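Local coordinates for protein peptidase, M20/M25/M40 family (Staphylococcus aureus, PDB 4EWT) that probably hydrolyses the amide bond of N-acylated amino acids, as a manganese-binding amidohydrolase of the M20 metallopeptidase family, at residues R185-L190 against E256-G261; K189-G194 against K250-I255; K272-L277 against C289-N294. All blocks are in the same frame, centred on the assembly; numbering follows the deposited sequence.

Contact 1. Residues R185-L190 against E256-G261; sequences RAFFKL and EGDVRG
Phe-188 lays its ring on Gly-257, whose CA stands over one face, 3.9 Å from the ring centroid, in a CH-pi contact. A chi1 of 63° wedges CG between the backbone N and the carbonyl carbon. Phe-188 CE2 lies 3.7 Å from Val-259 CG2; the methyl comes in at the ring edge, and the two side chains cross at about a right angle.

On the other face the non-hydrogen-bonded pairs run alongside each other. Phe-187 points the same way as Asp-258, with CD1 3.4 Å from Asp-258 CB. Arg-185 and Arg-260 also lie side by side, guanidinium planes 71° apart, and Arg-185 CD sits over one face of the Arg-260 group, 3.5 Å from NH1. Asp-258 OD2 holds Arg-260 NH2 at 3.1 Å in a salt bridge of weak hydrogen-bond geometry, while Arg-185 NE forms a salt bridge with Asp-296. Phe-246 of the second subunit meets Phe-187 edge-to-face.

Strands 179-193 and 248-261 pair antiparallel in the lid-domain sheet, Ala-186/Val-259 and Phe-188/Gly-257 being hydrogen-bonded pairs. Their apolar face packs on helix 264-285; the other mixes Phe-187 with charges, where the arginines are probably tolerated together because each has a carboxylate.

Contact 2. Residues K189-G194 against K250-I255; sequences KLKVQG and KDVVEI
The antiparallel ladder between strands 179-193 and 248-261, central to the lid domain, continues here with Leu-190 paired to Ile-255 and Val-192 to Val-253. Each is a hydrogen-bonded pair with two bonds; Val-192 N reaches Val-253 O at 3.0 Å, almost straight at 179°. A last bond, Gly-194 N to Asp-251 O at 2.7 Å, follows where both segments are locally loop.

The side chains of these two pairs share one face. Val-192 CB rests 3.9 Å from Val-253 CG2, and Val-192 CG2 is a looser 4.3 Å from Ile-255 CD1. Helix 208-226 touches this face through Phe-215 and Ile-209.

On the opposite face Lys-191 and Glu-254 lie side by side, pointing the same way. The carboxylate flanks the aliphatic part of the lysine: Glu-254 OE1 is 3.6 Å from Lys-191 CB and OE2 3.5 Å from Lys-191 CD. The lysine chain bends at chi3 (75°), which turns CE. Lys-191 NZ is 5.3 Å from Glu-254 OE2, too far for a salt bridge. The Val-252 side chain crosses that of Lys-191 obliquely, its CG2 3.7 Å from Lys-191 CG. The ladder is therefore held by its backbone and buried aliphatic face, with lysine and glutamate offering at most a modest electrostatic attraction.

Contact 3. Residues K272-L277 against C289-N294; sequences KEIKRL and CTLEYN. With PE7 (1-deoxy-1-thio-heptaethylene glycol), chain L.
The ring of Tyr-293 takes Ile-274 at its edge: CD1 of the isoleucine lies near the ring plane, 4.1 Å from Tyr-293 CE1, and the two side chains cross at about a right angle. Lys-275 comes to the base of the same tyrosine, its CE 3.9 Å from Tyr-293 CB, approaching the ring at a slant. The second flat group, the guanidinium of Arg-276, is on the side of the helix away from the strand. One of its faces carries C20 of the 1-deoxy-1-thio-heptaethylene glycol, offset toward the rim and 3.5 Å from Arg-276 NH2. At its edge, in plane, Glu-273 is gripped side-on by two nitrogens: Arg-276 NE bonds to Glu-273 OE1, and Arg-276 NH2 to Glu-273 OE2 at 2.9 Å and a nearly straight 175°. This pairing fixes the rotation of the guanidinium. The glycol itself is hydrogen-bonded to Lys-195 of the third subunit.

Helix 264-285 and strand 288-295 are the last two elements of a ferredoxin-like beta-alpha-beta-beta-alpha-beta lid domain, in which the helices pack on one face of the antiparallel sheet. Here helix and strand run nearly antiparallel, their axes 10.2 Å apart. Leu-291, two residues before Tyr-293 on the same side of the strand, brings its CD2 to 3.6 Å from Lys-275 CG, the side chains again crossing at about a right angle. Lys-275 CG stands anti to the carbonyl carbon (chi1 -75°), and the chain then runs extended past Leu-291 to Tyr-293. The strand meets this lysine through CG and CE, while NZ forms a salt bridge with Glu-271, one turn earlier on the helix. Ile-274 also meets Phe-188 of strand 179-193, Val-259 of strand 248-261 and Leu-219 of helix 208-226.

How the contacts relate
Contacts 1 and 2 are two lengths of one ladder, strands 179-193 and 248-261, sharing Lys-189 and Leu-190, with centres about 16 Å apart. Contact 1 is the more buried and lies nearer the chain's centre; contact 2 is partly buried and farther out. Contact 3, also partly buried, joins a helix to the strand on the other side of 179-193: the carbonyls of Phe-187, Lys-189 and Lys-191 probably accept backbone hydrogen bonds from Asn-294, Glu-292 and Thr-290. Backbone bonding thus dominates the first two, while the third depends on side-chain packing alone. Contacts 1 and 2 touch the second subunit, contact 3 the third.

Contact 1. Residues R185-L190 against E256-G261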
loop_
_atom_site.group_PDB
_atom_site.type_symbol
_atom_site.label_atom_id
_atom_site.label_comp_id
_atom_site.label_asym_id
_atom_site.label_seq_id
_atom_site.Cartn_x
_atom_site.Cartn_y
_atom_site.Cartn_z
ATOM N N ARG A 185 -26.833 -4.715 1.607
ATOM C CA ARG A 185 -25.760 -5.504 1.049
ATOM C C ARG A 185 -25.619 -5.237 -0.439
ATOM O O ARG A 185 -26.630 -5.059 -1.151
ATOM C CB ARG A 185 -26.038 -6.983 1.306
ATOM C CG ARG A 185 -24.954 -7.935 0.831
ATOM C CD ARG A 185 -25.180 -9.313 1.439
ATOM N NE ARG A 185 -26.424 -9.885 0.953
ATOM C CZ ARG A 185 -27.045 -10.929 1.499
ATOM N NH1 ARG A 185 -26.537 -11.543 2.566
ATOM N NH2 ARG A 185 -28.185 -11.355 0.976
ATOM N N ALA A 186 -24.369 -5.184 -0.903
ATOM C CA ALA A 186 -24.093 -5.187 -2.343
ATOM C C ALA A 186 -22.960 -6.160 -2.639
ATOM O O ALA A 186 -22.212 -6.521 -1.739
ATOM C CB ALA A 186 -23.770 -3.779 -2.835
ATOM N N PHE A 187 -22.859 -6.583 -3.899
ATOM C CA PHE A 187 -21.813 -7.477 -4.369
ATOM C C PHE A 187 -21.143 -6.898 -5.604
ATOM O O PHE A 187 -21.802 -6.296 -6.449
ATOM C CB PHE A 187 -22.406 -8.838 -4.749
ATOM C CG PHE A 187 -23.055 -9.545 -3.605
ATOM C CD1 PHE A 187 -22.287 -10.007 -2.530
ATOM C CD2 PHE A 187 -24.431 -9.741 -3.586
ATOM C CE1 PHE A 187 -22.888 -10.666 -1.459
ATOM C CE2 PHE A 187 -25.048 -10.402 -2.520
ATOM C CZ PHE A 187 -24.280 -10.868 -1.461
ATOM N N PHE A 188 -19.846 -7.125 -5.736
ATOM C CA PHE A 188 -19.141 -6.708 -6.938
ATOM C C PHE A 188 -18.112 -7.721 -7.418
ATOM O O PHE A 188 -17.528 -8.473 -6.626
ATOM C CB PHE A 188 -18.506 -5.313 -6.761
ATOM C CG PHE A 188 -17.450 -5.243 -5.681
ATOM C CD1 PHE A 188 -16.107 -5.317 -6.008
ATOM C CD2 PHE A 188 -17.814 -5.054 -4.347
ATOM C CE1 PHE A 188 -15.110 -5.232 -5.006
ATOM C CE2 PHE A 188 -16.836 -4.959 -3.321
ATOM C CZ PHE A 188 -15.494 -5.051 -3.648
ATOM N N LYS A 189 -17.917 -7.733 -8.732
ATOM C CA LYS A 189 -16.825 -8.470 -9.349
ATOM C C LYS A 189 -15.993 -7.450 -10.087
ATOM O O LYS A 189 -16.534 -6.568 -10.753
ATOM C CB LYS A 189 -17.354 -9.514 -10.338
ATOM C CG LYS A 189 -18.236 -10.567 -9.688
ATOM C CD LYS A 189 -18.779 -11.553 -10.710
ATOM C CE LYS A 189 -19.585 -12.668 -10.027
ATOM N NZ LYS A 189 -20.681 -13.169 -10.916
ATOM N N LEU A 190 -14.679 -7.545 -9.947
ATOM C CA LEU A 190 -13.801 -6.645 -10.668
ATOM C C LEU A 190 -12.787 -7.458 -11.439
ATOM O O LEU A 190 -12.060 -8.285 -10.866
ATOM C CB LEU A 190 -13.097 -5.676 -9.713
ATOM C CG LEU A 190 -11.969 -4.805 -10.287
ATOM C CD1 LEU A 190 -12.466 -3.760 -11.321
ATOM C CD2 LEU A 190 -11.250 -4.129 -9.147
ATOM N N GLU A 256 -13.511 -10.587 -6.319
ATOM C CA GLU A 256 -14.902 -10.550 -5.922
ATOM C C GLU A 256 -15.015 -10.058 -4.494
ATOM O O GLU A 256 -14.239 -10.462 -3.610
ATOM C CB GLU A 256 -15.558 -11.918 -6.080
ATOM C CG GLU A 256 -15.700 -12.378 -7.525
ATOM C CD GLU A 256 -16.381 -13.728 -7.642
ATOM O OE1 GLU A 256 -16.549 -14.395 -6.601
ATOM O OE2 GLU A 256 -16.749 -14.131 -8.772
ATOM N N GLY A 257 -15.985 -9.178 -4.266
ATOM C CA GLY A 257 -16.196 -8.641 -2.927
ATOM C C GLY A 257 -17.640 -8.414 -2.528
ATOM O O GLY A 257 -18.571 -8.527 -3.342
ATOM N N ASP A 258 -17.825 -8.113 -1.253
ATOM C CA ASP A 258 -19.131 -7.729 -0.775
ATOM C C ASP A 258 -19.066 -6.578 0.206
ATOM O O ASP A 258 -18.033 -6.302 0.822
ATOM C CB ASP A 258 -19.937 -8.922 -0.252
ATOM C CG ASP A 258 -19.673 -9.220 1.186
ATOM O OD1 ASP A 258 -18.549 -9.671 1.490
ATOM O OD2 ASP A 258 -20.599 -9.012 2.019
ATOM N N VAL A 259 -20.206 -5.921 0.305
ATOM C CA VAL A 259 -20.348 -4.600 0.857
ATOM C C VAL A 259 -21.557 -4.636 1.774
ATOM O O VAL A 259 -22.597 -5.207 1.420
ATOM C CB VAL A 259 -20.590 -3.574 -0.285
ATOM C CG1 VAL A 259 -21.237 -2.308 0.238
ATOM C CG2 VAL A 259 -19.268 -3.268 -1.053
ATOM N N ARG A 260 -21.399 -4.074 2.969
ATOM C CA ARG A 260 -22.527 -3.827 3.853
ATOM C C ARG A 260 -22.536 -2.359 4.229
ATOM O O ARG A 260 -21.486 -1.767 4.494
ATOM C CB ARG A 260 -22.440 -4.623 5.153
ATOM C CG ARG A 260 -21.992 -6.042 5.037
ATOM C CD ARG A 260 -23.110 -7.019 4.776
ATOM N NE ARG A 260 -22.486 -8.279 4.394
ATOM C CZ ARG A 260 -23.063 -9.470 4.428
ATOM N NH1 ARG A 260 -24.317 -9.604 4.842
ATOM N NH2 ARG A 260 -22.363 -10.535 4.054
ATOM N N GLY A 261 -23.737 -1.789 4.281
ATOM C CA GLY A 261 -23.928 -0.432 4.795
ATOM C C GLY A 261 -25.195 -0.449 5.621
ATOM O O GLY A 261 -26.204 -0.999 5.185
#

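Contact 2. Residues K189-G194 against K250-I255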
loop_
_atom_site.group_PDB
_atom_site.type_symbol
_atom_site.label_atom_id
_atom_site.label_comp_id
_atom_site.label_asym_id
_atom_site.label_seq_id
_atom_site.Cartn_x
_atom_site.Cartn_y
_atom_site.Cartn_z
ATOM N N LYS A 189 -17.917 -7.733 -8.732
ATOM C CA LYS A 189 -16.825 -8.470 -9.349
ATOM C C LYS A 189 -15.993 -7.450 -10.087
ATOM O O LYS A 189 -16.534 -6.568 -10.753
ATOM C CB LYS A 189 -17.354 -9.514 -10.338
ATOM C CG LYS A 189 -18.236 -10.567 -9.688
ATOM C CD LYS A 189 -18.779 -11.553 -10.710
ATOM C CE LYS A 189 -19.585 -12.668 -10.027
ATOM N NZ LYS A 189 -20.681 -13.169 -10.916
ATOM N N LEU A 190 -14.679 -7.545 -9.947
ATOM C CA LEU A 190 -13.801 -6.645 -10.668
ATOM C C LEU A 190 -12.787 -7.458 -11.439
ATOM O O LEU A 190 -12.060 -8.285 -10.866
ATOM C CB LEU A 190 -13.097 -5.676 -9.713
ATOM C CG LEU A 190 -11.969 -4.805 -10.287
ATOM C CD1 LEU A 190 -12.466 -3.760 -11.321
ATOM C CD2 LEU A 190 -11.250 -4.129 -9.147
ATOM N N LYS A 191 -12.750 -7.236 -12.743
ATOM C CA LYS A 191 -11.733 -7.855 -13.544
ATOM C C LYS A 191 -10.664 -6.809 -13.795
ATOM O O LYS A 191 -10.972 -5.707 -14.210
ATOM C CB LYS A 191 -12.302 -8.411 -14.852
ATOM C CG LYS A 191 -11.214 -8.941 -15.782
ATOM C CD LYS A 191 -11.767 -9.814 -16.898
ATOM C CE LYS A 191 -12.449 -8.989 -17.954
ATOM N NZ LYS A 191 -12.612 -9.774 -19.235
ATOM N N VAL A 192 -9.422 -7.159 -13.488
ATOM C CA VAL A 192 -8.276 -6.280 -13.706
ATOM C C VAL A 192 -7.445 -6.924 -14.815
ATOM O O VAL A 192 -6.834 -7.987 -14.611
ATOM C CB VAL A 192 -7.417 -6.082 -12.419
ATOM C CG1 VAL A 192 -6.243 -5.137 -12.680
ATOM C CG2 VAL A 192 -8.269 -5.520 -11.230
ATOM N N GLN A 193 -7.465 -6.308 -15.992
ATOM C CA GLN A 193 -6.748 -6.825 -17.140
ATOM C C GLN A 193 -5.486 -6.000 -17.378
ATOM O O GLN A 193 -5.565 -4.811 -17.693
ATOM C CB GLN A 193 -7.664 -6.801 -18.379
ATOM C CG GLN A 193 -6.996 -7.132 -19.724
ATOM C CD GLN A 193 -6.698 -8.602 -19.888
ATOM O OE1 GLN A 193 -5.534 -9.000 -20.004
ATOM N NE2 GLN A 193 -7.747 -9.430 -19.907
ATOM N N GLY A 194 -4.331 -6.629 -17.176
ATOM C CA GLY A 194 -3.039 -6.068 -17.570
ATOM C C GLY A 194 -2.581 -6.743 -18.862
ATOM O O GLY A 194 -3.361 -6.952 -19.782
ATOM N N LYS A 250 1.366 -12.296 -14.531
ATOM C CA LYS A 250 -0.054 -12.595 -14.640
ATOM C C LYS A 250 -0.858 -11.503 -15.375
ATOM O O LYS A 250 -0.773 -10.318 -15.041
ATOM C CB LYS A 250 -0.620 -12.898 -13.243
ATOM C CG LYS A 250 -2.093 -13.294 -13.192
ATOM C CD LYS A 250 -2.292 -14.771 -13.517
ATOM C CE LYS A 250 -3.733 -15.076 -13.900
ATOM N NZ LYS A 250 -3.900 -16.465 -14.418
ATOM N N ASP A 251 -1.629 -11.926 -16.381
ATOM C CA ASP A 251 -2.309 -11.009 -17.321
ATOM C C ASP A 251 -3.628 -10.437 -16.806
ATOM O O ASP A 251 -4.020 -9.337 -17.198
ATOM C CB ASP A 251 -2.547 -11.700 -18.679
ATOM C CG ASP A 251 -3.542 -12.844 -18.600
ATOM O OD1 ASP A 251 -3.595 -13.554 -17.562
ATOM O OD2 ASP A 251 -4.281 -13.053 -19.594
ATOM N N VAL A 252 -4.298 -11.196 -15.941
ATOM C CA VAL A 252 -5.616 -10.848 -15.450
ATOM C C VAL A 252 -5.821 -11.407 -14.039
ATOM O O VAL A 252 -5.382 -12.521 -13.742
ATOM C CB VAL A 252 -6.742 -11.305 -16.423
ATOM C CG1 VAL A 252 -6.703 -12.799 -16.633
ATOM C CG2 VAL A 252 -8.120 -10.873 -15.917
ATOM N N VAL A 253 -6.409 -10.599 -13.156
ATOM C CA VAL A 253 -6.904 -11.106 -11.880
ATOM C C VAL A 253 -8.413 -10.835 -11.754
ATOM O O VAL A 253 -8.936 -9.841 -12.267
ATOM C CB VAL A 253 -6.097 -10.620 -10.611
ATOM C CG1 VAL A 253 -4.577 -10.858 -10.760
ATOM C CG2 VAL A 253 -6.359 -9.190 -10.287
ATOM N N GLU A 254 -9.141 -11.732 -11.136
ATOM C CA GLU A 254 -10.533 -11.513 -10.830
ATOM C C GLU A 254 -10.746 -11.352 -9.368
ATOM O O GLU A 254 -10.418 -12.182 -8.600
ATOM C CB GLU A 254 -11.439 -12.630 -11.283
ATOM C CG GLU A 254 -11.293 -13.016 -12.649
ATOM C CD GLU A 254 -12.177 -12.306 -13.578
ATOM O OE1 GLU A 254 -12.970 -11.464 -13.166
ATOM O OE2 GLU A 254 -12.041 -12.588 -14.755
ATOM N N ILE A 255 -11.322 -10.239 -9.027
ATOM C CA ILE A 255 -11.600 -9.907 -7.651
ATOM C C ILE A 255 -13.104 -9.950 -7.413
ATOM O O ILE A 255 -13.879 -9.441 -8.215
ATOM C CB ILE A 255 -11.014 -8.529 -7.280
ATOM C CG1 ILE A 255 -9.497 -8.651 -7.038
ATOM C CG2 ILE A 255 -11.750 -7.927 -6.071
ATOM C CD1 ILE A 255 -8.733 -7.347 -7.330
#

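Contact 3. Residues K272-L277 against C289-N294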
loop_
_atom_site.group_PDB
_atom_site.type_symbol
_atom_site.label_atom_id
_atom_site.label_comp_id
_atom_site.label_asym_id
_atom_site.label_seq_id
_atom_site.Cartn_x
_atom_site.Cartn_y
_atom_site.Cartn_z
ATOM N N LYS A 272 -19.973 4.543 -4.710
ATOM C CA LYS A 272 -19.322 5.667 -5.371
ATOM C C LYS A 272 -17.804 5.611 -5.210
ATOM O O LYS A 272 -17.065 5.817 -6.171
ATOM C CB LYS A 272 -19.886 6.996 -4.845
ATOM C CG LYS A 272 -19.117 8.252 -5.308
ATOM C CD LYS A 272 -19.758 9.529 -4.749
ATOM C CE LYS A 272 -18.814 10.718 -4.935
ATOM N NZ LYS A 272 -19.440 12.021 -4.531
ATOM N N GLU A 273 -17.349 5.332 -3.989
ATOM C CA GLU A 273 -15.917 5.302 -3.698
ATOM C C GLU A 273 -15.161 4.093 -4.273
ATOM O O GLU A 273 -13.994 4.214 -4.647
ATOM C CB GLU A 273 -15.665 5.505 -2.180
ATOM C CG GLU A 273 -16.117 6.914 -1.687
ATOM C CD GLU A 273 -15.444 8.069 -2.454
ATOM O OE1 GLU A 273 -14.307 7.880 -2.921
ATOM O OE2 GLU A 273 -16.038 9.172 -2.590
ATOM N N ILE A 274 -15.834 2.942 -4.363
ATOM C CA ILE A 274 -15.242 1.748 -4.970
ATOM C C ILE A 274 -15.161 1.954 -6.477
ATOM O O ILE A 274 -14.172 1.577 -7.102
ATOM C CB ILE A 274 -16.070 0.466 -4.652
ATOM C CG1 ILE A 274 -15.835 0.050 -3.206
ATOM C CG2 ILE A 274 -15.745 -0.712 -5.651
ATOM C CD1 ILE A 274 -16.709 -1.113 -2.734
ATOM N N LYS A 275 -16.207 2.547 -7.054
ATOM C CA LYS A 275 -16.168 2.932 -8.467
ATOM C C LYS A 275 -15.067 3.935 -8.790
ATOM O O LYS A 275 -14.467 3.839 -9.850
ATOM C CB LYS A 275 -17.546 3.417 -8.961
ATOM C CG LYS A 275 -18.500 2.259 -9.162
ATOM C CD LYS A 275 -19.966 2.675 -9.405
ATOM C CE LYS A 275 -20.791 1.443 -9.771
ATOM N NZ LYS A 275 -22.212 1.793 -10.182
ATOM N N ARG A 276 -14.762 4.855 -7.865
ATOM C CA ARG A 276 -13.683 5.847 -8.071
ATOM C C ARG A 276 -12.312 5.176 -8.053
ATOM O O ARG A 276 -11.446 5.446 -8.893
ATOM C CB ARG A 276 -13.707 6.942 -6.984
ATOM C CG ARG A 276 -12.777 8.156 -7.298
ATOM C CD ARG A 276 -12.362 8.898 -6.004
ATOM N NE ARG A 276 -13.510 9.399 -5.260
ATOM C CZ ARG A 276 -14.080 10.589 -5.449
ATOM N NH1 ARG A 276 -13.600 11.455 -6.360
ATOM N NH2 ARG A 276 -15.127 10.931 -4.702
ATOM N N LEU A 277 -12.110 4.310 -7.076
ATOM C CA LEU A 277 -10.877 3.532 -7.010
ATOM C C LEU A 277 -10.687 2.631 -8.203
ATOM O O LEU A 277 -9.577 2.472 -8.682
ATOM C CB LEU A 277 -10.822 2.710 -5.740
ATOM C CG LEU A 277 -10.724 3.562 -4.484
ATOM C CD1 LEU A 277 -10.912 2.624 -3.292
ATOM C CD2 LEU A 277 -9.376 4.303 -4.432
ATOM N N CYS A 289 -10.150 -2.115 -16.268
ATOM C CA CYS A 289 -10.969 -2.658 -15.190
ATOM C C CYS A 289 -12.386 -2.878 -15.672
ATOM O O CYS A 289 -12.965 -1.992 -16.300
ATOM C CB CYS A 289 -11.010 -1.683 -14.035
ATOM S SG CYS A 289 -9.501 -1.667 -13.106
ATOM N N THR A 290 -12.946 -4.046 -15.364
ATOM C CA THR A 290 -14.363 -4.314 -15.630
ATOM C C THR A 290 -15.059 -4.565 -14.307
ATOM O O THR A 290 -14.900 -5.624 -13.693
ATOM C CB THR A 290 -14.568 -5.495 -16.610
ATOM O OG1 THR A 290 -13.665 -5.343 -17.710
ATOM C CG2 THR A 290 -16.024 -5.534 -17.155
ATOM N N LEU A 291 -15.808 -3.556 -13.866
ATOM C CA LEU A 291 -16.551 -3.607 -12.623
ATOM C C LEU A 291 -18.030 -3.895 -12.888
ATOM O O LEU A 291 -18.678 -3.218 -13.701
ATOM C CB LEU A 291 -16.393 -2.293 -11.867
ATOM C CG LEU A 291 -16.916 -2.184 -10.430
ATOM C CD1 LEU A 291 -16.245 -3.171 -9.522
ATOM C CD2 LEU A 291 -16.717 -0.752 -9.918
ATOM N N GLU A 292 -18.524 -4.944 -12.233
ATOM C CA GLU A 292 -19.946 -5.262 -12.186
ATOM C C GLU A 292 -20.328 -5.036 -10.718
ATOM O O GLU A 292 -19.770 -5.659 -9.827
ATOM C CB GLU A 292 -20.190 -6.723 -12.578
ATOM C CG GLU A 292 -19.739 -7.099 -14.000
ATOM C CD GLU A 292 -19.714 -8.619 -14.237
ATOM O OE1 GLU A 292 -18.678 -9.124 -14.733
ATOM O OE2 GLU A 292 -20.720 -9.311 -13.916
ATOM N N TYR A 293 -21.249 -4.118 -10.474
ATOM C CA TYR A 293 -21.601 -3.755 -9.122
ATOM C C TYR A 293 -23.105 -3.978 -8.952
ATOM O O TYR A 293 -23.924 -3.286 -9.571
ATOM C CB TYR A 293 -21.200 -2.294 -8.851
ATOM C CG TYR A 293 -21.124 -1.957 -7.375
ATOM C CD1 TYR A 293 -19.903 -1.893 -6.721
ATOM C CD2 TYR A 293 -22.286 -1.730 -6.629
ATOM C CE1 TYR A 293 -19.832 -1.600 -5.358
ATOM C CE2 TYR A 293 -22.223 -1.443 -5.261
ATOM C CZ TYR A 293 -20.997 -1.375 -4.643
ATOM O OH TYR A 293 -20.929 -1.076 -3.306
ATOM N N ASN A 294 -23.459 -4.967 -8.132
ATOM C CA ASN A 294 -24.841 -5.438 -8.031
ATOM C C ASN A 294 -25.395 -5.166 -6.655
ATOM O O ASN A 294 -24.971 -5.789 -5.669
ATOM C CB ASN A 294 -24.927 -6.945 -8.318
ATOM C CG ASN A 294 -24.534 -7.304 -9.751
ATOM O OD1 ASN A 294 -24.815 -6.567 -10.702
ATOM N ND2 ASN A 294 -23.900 -8.459 -9.909
HETATM S S1 PE7 L . -16.069 23.010 3.675
HETATM C C2 PE7 L . -16.242 24.571 2.729
HETATM C C3 PE7 L . -15.188 24.714 1.634
HETATM O O4 PE7 L . -15.445 23.761 0.581
HETATM C C5 PE7 L . -14.826 24.197 -0.634
HETATM C C6 PE7 L . -13.930 23.091 -1.153
HETATM O O7 PE7 L . -14.825 22.089 -1.640
HETATM C C8 PE7 L . -14.068 20.932 -2.018
HETATM C C9 PE7 L . -14.962 19.792 -2.475
HETATM O O10 PE7 L . -16.148 19.766 -1.715
HETATM C C11 PE7 L . -16.592 18.422 -1.569
HETATM C C12 PE7 L . -16.792 18.022 -0.123
HETATM O O13 PE7 L . -16.215 16.713 0.001
HETATM C C14 PE7 L . -16.295 16.189 1.322
HETATM C C15 PE7 L . -15.170 15.170 1.389
HETATM O O16 PE7 L . -15.272 14.368 0.230
HETATM C C17 PE7 L . -14.262 13.367 0.221
HETATM C C18 PE7 L . -14.196 12.852 -1.198
HETATM O O19 PE7 L . -13.322 13.753 -1.872
HETATM C C20 PE7 L . -12.968 13.197 -3.143
HETATM C C21 PE7 L . -12.880 14.280 -4.230
HETATM O O22 PE7 L . -13.916 15.261 -4.077
#